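PDB 4GQW: CBS domain-containing protein CBSX1, chloroplastic from Arabidopsis thaliana, which probably binds and regulates thioredoxins in the chloroplast through its pair of CBS domains. Local coordinates for residues Val97-Glu100 against Lys101-Leu104; Leu104-Ala107 against Ala108-Leu111; Val121-Ser124 against Asp125-Val129; Arg134-Val137 against Val138-Ala141. All blocks are in the same frame, centred on the assembly; numbering follows the deposited sequence.

Interaction 1 of 4, residues Val97-Glu100 against Lys101-Leu104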
# COMPACT_ATOMS: atom_id res chain seq x y z
N VAL A 97 -2.58 4.69 18.18
CA VAL A 97 -2.10 6.03 17.89
C VAL A 97 -0.74 6.33 18.53
O VAL A 97 -0.43 5.81 19.61
CB VAL A 97 -3.12 7.09 18.39
CG1 VAL A 97 -2.72 8.47 17.96
CG2 VAL A 97 -4.51 6.77 17.86
N VAL A 98 0.06 7.15 17.86
CA VAL A 98 1.28 7.70 18.44
C VAL A 98 1.26 9.23 18.46
O VAL A 98 0.38 9.85 17.85
CB VAL A 98 2.53 7.22 17.68
CG1 VAL A 98 2.51 5.71 17.52
CG2 VAL A 98 2.60 7.89 16.32
N GLU A 99 2.22 9.83 19.15
CA GLU A 99 2.34 11.29 19.21
C GLU A 99 3.54 11.78 18.41
O GLU A 99 4.32 10.98 17.89
CB GLU A 99 2.47 11.77 20.66
CG GLU A 99 1.17 12.21 21.30
CD GLU A 99 0.32 11.05 21.74
OE1 GLU A 99 0.87 9.94 21.91
OE2 GLU A 99 -0.90 11.24 21.91
N GLU A 100 3.70 13.10 18.32
CA GLU A 100 4.84 13.69 17.64
C GLU A 100 6.12 13.49 18.45
O GLU A 100 7.18 13.18 17.90
CB GLU A 100 4.62 15.19 17.39
CG GLU A 100 3.63 15.50 16.28
CD GLU A 100 3.73 16.93 15.80
OE1 GLU A 100 2.82 17.73 16.10
OE2 GLU A 100 4.71 17.26 15.10
N LYS A 101 6.01 13.67 19.76
CA LYS A 101 7.15 13.57 20.67
C LYS A 101 7.53 12.12 20.92
O LYS A 101 8.51 11.83 21.61
CB LYS A 101 6.83 14.25 22.01
CG LYS A 101 6.65 15.75 21.93
CD LYS A 101 6.32 16.34 23.31
CE LYS A 101 6.32 17.86 23.28
NZ LYS A 101 6.14 18.45 24.63
N THR A 102 6.75 11.20 20.36
CA THR A 102 6.98 9.78 20.53
C THR A 102 8.32 9.37 19.94
O THR A 102 8.68 9.78 18.83
CB THR A 102 5.86 8.95 19.88
OG1 THR A 102 4.62 9.22 20.54
CG2 THR A 102 6.16 7.46 19.97
N ASN A 103 9.07 8.58 20.70
CA ASN A 103 10.34 8.05 20.23
C ASN A 103 10.14 7.22 18.98
O ASN A 103 9.22 6.40 18.90
CB ASN A 103 11.00 7.22 21.33
CG ASN A 103 12.35 6.67 20.92
OD1 ASN A 103 12.95 7.12 19.94
ND2 ASN A 103 12.84 5.70 21.67
N LEU A 104 11.01 7.43 17.99
CA LEU A 104 10.89 6.77 16.70
C LEU A 104 11.06 5.26 16.80
O LEU A 104 10.43 4.51 16.05
CB LEU A 104 11.93 7.35 15.73
CG LEU A 104 11.86 6.86 14.29
CD1 LEU A 104 10.53 7.25 13.67
CD2 LEU A 104 13.02 7.43 13.48

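Interaction 2 of 4, residues Leu104-Ala107 against Ala108-Leu111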
# COMPACT_ATOMS: atom_id res chain seq x y z
N LEU A 104 11.01 7.43 17.99
CA LEU A 104 10.89 6.77 16.70
C LEU A 104 11.06 5.26 16.80
O LEU A 104 10.43 4.51 16.05
CB LEU A 104 11.93 7.35 15.73
CG LEU A 104 11.86 6.86 14.29
CD1 LEU A 104 10.53 7.25 13.67
CD2 LEU A 104 13.02 7.43 13.48
N GLU A 105 11.89 4.83 17.73
CA GLU A 105 12.20 3.41 17.88
C GLU A 105 11.03 2.58 18.41
O GLU A 105 10.91 1.40 18.09
CB GLU A 105 13.44 3.20 18.75
CG GLU A 105 14.74 3.50 18.03
CD GLU A 105 15.95 2.97 18.76
OE1 GLU A 105 15.83 2.63 19.96
OE2 GLU A 105 17.03 2.88 18.13
N ASP A 106 10.17 3.20 19.21
CA ASP A 106 8.97 2.52 19.70
C ASP A 106 7.97 2.32 18.57
O ASP A 106 7.42 1.22 18.38
CB ASP A 106 8.33 3.32 20.83
CG ASP A 106 9.22 3.44 22.05
OD1 ASP A 106 10.05 2.53 22.27
OD2 ASP A 106 9.10 4.44 22.78
N ALA A 107 7.75 3.39 17.81
CA ALA A 107 6.86 3.35 16.66
C ALA A 107 7.37 2.31 15.67
O ALA A 107 6.59 1.56 15.09
CB ALA A 107 6.80 4.72 16.00
N ALA A 108 8.69 2.27 15.50
CA ALA A 108 9.32 1.28 14.65
C ALA A 108 9.07 -0.13 15.18
O ALA A 108 8.79 -1.05 14.41
CB ALA A 108 10.81 1.54 14.54
N LYS A 109 9.16 -0.29 16.50
CA LYS A 109 8.84 -1.57 17.12
C LYS A 109 7.45 -2.02 16.73
O LYS A 109 7.24 -3.18 16.37
CB LYS A 109 8.96 -1.49 18.64
CG LYS A 109 10.38 -1.48 19.16
CD LYS A 109 10.42 -1.14 20.63
CE LYS A 109 11.83 -0.89 21.11
NZ LYS A 109 11.85 -0.42 22.52
N ILE A 110 6.49 -1.10 16.79
CA ILE A 110 5.12 -1.45 16.39
C ILE A 110 5.04 -1.80 14.91
O ILE A 110 4.43 -2.80 14.53
CB ILE A 110 4.14 -0.30 16.67
CG1 ILE A 110 4.18 0.08 18.15
CG2 ILE A 110 2.73 -0.73 16.30
CD1 ILE A 110 3.88 -1.08 19.07
N LEU A 111 5.68 -0.99 14.08
CA LEU A 111 5.57 -1.13 12.63
C LEU A 111 6.42 -2.26 12.08
O LEU A 111 6.43 -2.50 10.87
CB LEU A 111 5.96 0.18 11.95
CG LEU A 111 5.08 1.38 12.29
CD1 LEU A 111 5.77 2.68 11.89
CD2 LEU A 111 3.73 1.25 11.61

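Interaction 3 of 4, residues Val121-Ser124 against Asp125-Val129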
# COMPACT_ATOMS: atom_id res chain seq x y z
N VAL A 121 -0.69 9.89 13.85
CA VAL A 121 0.04 10.72 14.78
C VAL A 121 -0.81 11.91 15.20
O VAL A 121 -1.20 12.73 14.37
CB VAL A 121 1.34 11.27 14.16
CG1 VAL A 121 2.18 11.96 15.22
CG2 VAL A 121 2.13 10.14 13.52
N VAL A 122 -1.10 11.99 16.49
CA VAL A 122 -1.90 13.09 17.01
C VAL A 122 -1.09 13.99 17.94
O VAL A 122 0.08 13.73 18.22
CB VAL A 122 -3.15 12.58 17.76
CG1 VAL A 122 -3.96 11.66 16.87
CG2 VAL A 122 -2.75 11.89 19.05
N ASP A 123 -1.73 15.06 18.40
CA ASP A 123 -1.09 15.97 19.33
C ASP A 123 -1.68 15.85 20.73
O ASP A 123 -2.37 14.89 21.04
CB ASP A 123 -1.15 17.42 18.82
CG ASP A 123 -2.57 17.93 18.61
OD1 ASP A 123 -3.53 17.35 19.17
OD2 ASP A 123 -2.73 18.94 17.90
N SER A 124 -1.42 16.86 21.56
CA SER A 124 -1.84 16.83 22.96
C SER A 124 -3.35 16.96 23.11
O SER A 124 -3.90 16.63 24.15
CB SER A 124 -1.13 17.94 23.74
OG SER A 124 -0.23 18.65 22.90
N ASP A 125 -4.01 17.43 22.05
CA ASP A 125 -5.44 17.68 22.11
C ASP A 125 -6.25 16.65 21.33
O ASP A 125 -7.48 16.76 21.22
CB ASP A 125 -5.75 19.10 21.63
CG ASP A 125 -5.28 20.16 22.60
OD1 ASP A 125 -6.10 20.59 23.45
OD2 ASP A 125 -4.10 20.56 22.53
N GLY A 126 -5.58 15.64 20.80
CA GLY A 126 -6.25 14.58 20.07
C GLY A 126 -6.41 14.89 18.60
O GLY A 126 -7.00 14.11 17.85
N LYS A 127 -5.87 16.03 18.18
CA LYS A 127 -5.93 16.45 16.79
C LYS A 127 -4.98 15.62 15.94
O LYS A 127 -3.81 15.47 16.29
CB LYS A 127 -5.55 17.93 16.66
CG LYS A 127 -6.72 18.88 16.47
CD LYS A 127 -6.25 20.18 15.83
CE LYS A 127 -7.42 21.04 15.39
NZ LYS A 127 -6.97 22.20 14.57
N LEU A 128 -5.47 15.11 14.82
CA LEU A 128 -4.61 14.38 13.90
C LEU A 128 -3.62 15.34 13.27
O LEU A 128 -4.01 16.30 12.61
CB LEU A 128 -5.44 13.70 12.81
CG LEU A 128 -4.63 12.95 11.75
CD1 LEU A 128 -3.98 11.72 12.35
CD2 LEU A 128 -5.51 12.58 10.58
N VAL A 129 -2.33 15.09 13.47
CA VAL A 129 -1.31 15.98 12.96
C VAL A 129 -0.36 15.30 11.97
O VAL A 129 0.48 15.96 11.37
CB VAL A 129 -0.48 16.64 14.09
CG1 VAL A 129 -1.34 17.63 14.87
CG2 VAL A 129 0.10 15.58 15.01

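Interaction 4 of 4, residues Arg134-Val137 against Val138-Ala141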
# COMPACT_ATOMS: atom_id res chain seq x y z
N ARG A 134 5.63 2.54 7.74
CA ARG A 134 6.78 1.65 7.74
C ARG A 134 7.85 2.20 6.80
O ARG A 134 9.05 2.14 7.10
CB ARG A 134 6.35 0.26 7.28
CG ARG A 134 7.43 -0.77 7.37
CD ARG A 134 6.87 -2.14 7.11
NE ARG A 134 5.93 -2.55 8.15
CZ ARG A 134 5.13 -3.61 8.05
NH1 ARG A 134 5.16 -4.36 6.96
NH2 ARG A 134 4.31 -3.91 9.05
N GLY A 135 7.39 2.75 5.68
CA GLY A 135 8.28 3.37 4.72
C GLY A 135 8.98 4.57 5.31
O GLY A 135 10.12 4.85 4.97
N ASN A 136 8.28 5.29 6.18
CA ASN A 136 8.87 6.43 6.87
C ASN A 136 10.01 5.98 7.78
O ASN A 136 11.02 6.66 7.91
CB ASN A 136 7.83 7.19 7.69
CG ASN A 136 6.75 7.80 6.82
OD1 ASN A 136 5.61 7.95 7.24
ND2 ASN A 136 7.12 8.16 5.60
N VAL A 137 9.83 4.82 8.40
CA VAL A 137 10.85 4.27 9.28
C VAL A 137 12.06 3.82 8.48
O VAL A 137 13.20 4.09 8.85
CB VAL A 137 10.31 3.07 10.09
CG1 VAL A 137 11.43 2.41 10.87
CG2 VAL A 137 9.21 3.54 11.03
N VAL A 138 11.80 3.14 7.36
CA VAL A 138 12.87 2.69 6.49
C VAL A 138 13.67 3.88 5.96
O VAL A 138 14.90 3.86 5.97
CB VAL A 138 12.33 1.89 5.29
CG1 VAL A 138 13.46 1.49 4.37
CG2 VAL A 138 11.58 0.67 5.78
N ARG A 139 12.95 4.91 5.53
CA ARG A 139 13.58 6.14 5.06
C ARG A 139 14.41 6.78 6.15
O ARG A 139 15.52 7.25 5.90
CB ARG A 139 12.53 7.13 4.57
CG ARG A 139 13.07 8.54 4.40
CD ARG A 139 12.25 9.35 3.43
NE ARG A 139 10.86 9.48 3.86
CZ ARG A 139 9.83 9.48 3.03
NH1 ARG A 139 10.02 9.37 1.72
NH2 ARG A 139 8.60 9.60 3.50
N ALA A 140 13.87 6.79 7.37
CA ALA A 140 14.57 7.34 8.52
C ALA A 140 15.88 6.59 8.74
O ALA A 140 16.90 7.19 9.07
CB ALA A 140 13.70 7.26 9.75
N ALA A 141 15.84 5.28 8.56
CA ALA A 141 17.04 4.47 8.67
C ALA A 141 18.00 4.76 7.52
O ALA A 141 19.21 4.60 7.66
CB ALA A 141 16.70 2.99 8.72

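Interaction 1 of 4, residues Val97-Glu100 against Lys101-Leu104
Thr102 folds back against Glu99, and its hydroxyl does most of the work. Glu99 N donates to Thr102 OG1 at 2.8 Å, with 146° at the hydrogen. A second, weak bond runs the other way along the backbone, from Thr102 N to Glu99 O at 3.5 Å. The threonine side chain crosses that of Glu99 obliquely, and its OG1 sits 3.3 Å from Glu99 CB. What puts the hydroxyl there is the first torsion (chi1 -64°), which leaves OG1 beside the threonine's own backbone N and lets it reach back to the amide of Glu99, while the methyl CG2 stands anti to the backbone N. Without the hydroxyl, as with a valine here, the Glu99 amide would probably lose its acceptor and the bend one of its two ties. This bend is the link from strand 98-99 into helix 104-113, the first connection of a beta-alpha-beta unit in the second CBS domain. Going outward, Glu100 and Lys101 form the turn itself, both side chains extended beyond CG, with their CB atoms still against the bend. Asn103, at the N-cap position, bonds weakly through OD1 to Glu105 N at the start of the helix. On the strand side, the backbone of Val98 is tied to Pro120 and Val122, with its side chain packed on Leu119 and Val121. Residues near the N-terminus bond to the bend: Gly8 to the backbone of Glu100, Val7 to that of Thr102.

Interaction 2 of 4, residues Leu104-Ala107 against Ala108-Leu111
Asp106 and Lys109 form the charged pair of this helical turn. Their side chains lie next to each other and point the same way, and the salt bridge between Asp106 OD1 and Lys109 NZ is long, 3.5 Å, and counts only as a weak hydrogen bond. Lys109 starts with CG beside its backbone N (chi1 -76°) and then runs fully extended, which carries the ammonium across the spacing of one turn. Its aliphatic part first passes the helix backbone, CG lying 3.1 Å from Glu105 O. A methionine in place of Lys109 would probably leave the Asp106 carboxylate without this opposite charge and freer to turn.

Four backbone bonds carry the helix itself. Ala108 N to Leu104 O, Lys109 N to Glu105 O and Leu111 N to Ala107 O are each 2.9 Å, and Ile110 N to Asp106 O is 3.0 Å.

Carbon atoms also pack on the helix carbonyls: Leu111 CG lies 3.2 Å from Ala107 O, and Ala108 CB rests against Leu104 O.

Helix 104-113 is the helix of the beta-alpha-beta unit that joins strands 98-99 and 118-122. Leu104, Ala108 and Leu111 turn to helix 134-142, meeting Ala140 and Val137, and Leu104 and Leu111 also reach Ile132 of strand 128-133. Glu105 and Lys109 pack on Trp69 of the second subunit, and Leu104 and Ala108 on its Lys70.

Interaction 3 of 4, residues Val121-Ser124 against Asp125-Val129
Asp123 turns its carboxylate in over the chain reversal, and OD1 takes two backbone amides. Asp125 N and Lys127 N each donate to Asp123 OD1 at 2.9 Å, reaching it from opposite faces of the carboxylate plane, 52° and 40° out of it. The first of these bonds closes an Asx turn. The first torsion (chi1 59°) sets CG in the crowded position between the backbone N and the carbonyl carbon, which brings the acid over the loop. With OD1 gripped twice, the carboxylate has little freedom to rotate. The side chains of Asp123 and Lys127 then run alongside one another, with Asp123 OD2 3.2 Å from Lys127 CB, while the lysine leads its ammonium away. Val129 meets Asp123 at about a right angle, CG1 lying 3.6 Å from Asp123 OD2. It crosses Val121 in the same manner, where Val121 CG1 and Val129 CG2 are 4.2 Å apart.

Below these side chains the backbones pair. Val129 N donates to Val121 O at 2.8 Å, and Asp123 N to Lys127 O at 3.0 Å. Val122 and Leu128 form the antiparallel non-hydrogen-bonded pair between, their side chains diverging.

A weak bond from Gly126 N to Asp123 O completes a type I turn, and Gly126 has a positive phi, where a side chain would press on the Asp125 carbonyl. Turn and glycine together make the type I turn plus G1 bulge of a beta hairpin, here joining strands 118-122 and 128-133 of the second CBS domain.

Interaction 4 of 4, residues Arg134-Val137 against Val138-Ala141
Val138 N to Arg134 O and Arg139 N to Gly135 O are the straightest bonds of this helical turn, both 2.9 Å with 163° at the hydrogen. Ala140 N to Asn136 O and Ala141 N to Val137 O continue the ladder at the same length. Arg134 reaches beyond the turn: its NE and NH2 make weak bonds to the carbonyls of Leu111 and Tyr116, and NH1 a long, weak ion pair with Asp56 of the second subunit.

Arg139 first leans on the helix with CB 3.3 Å from Gly135 O. Its chain is bent at chi3, which swings the guanidinium back along Asn136; the two side chains run together in the same direction, their planar groups 27° apart. Arg139 NH2 also comes close to NH1 of Arg37 of the second subunit, two like charges side by side.

Around this backbone the remaining side chains settle close. Val138 CG2 lies 3.2 Å from Arg134 O, because that branch sits beside the backbone N while CG1 is anti to it (chi1 178°). Ala140 CB fits between two carbonyls, 3.3 Å from Asn136 O and equally far from Val137 O.

Helix 134-142 follows directly on strand 128-133. One side packs on helix 104-113, Val137 against Ala108 and Leu111, and Ala140 against Leu104, while Val138 and Arg139 pack on Leu30 and Val34 of the second subunit, so the helix lies between its own domain and the dimer partner.

In the fold
All four contacts are local and belong to the second CBS domain. Interactions 1 and 3 sit on its sheet: the bend after strand 98-99 is a surface feature, and the partly buried hairpin is bonded beside it, Val98 O to Val122 N. Both use a side-chain oxygen to hold backbone amides, a hydroxyl with one and a carboxylate with two. Interactions 2 and 4 are helical turns governed by backbone bonds; helices 104-113 and 134-142 pack together through small and branched side chains, and both touch the second subunit. Interaction 4 is the more buried, while interaction 2 carries a weak salt bridge. Interactions 1 and 2 share Leu104.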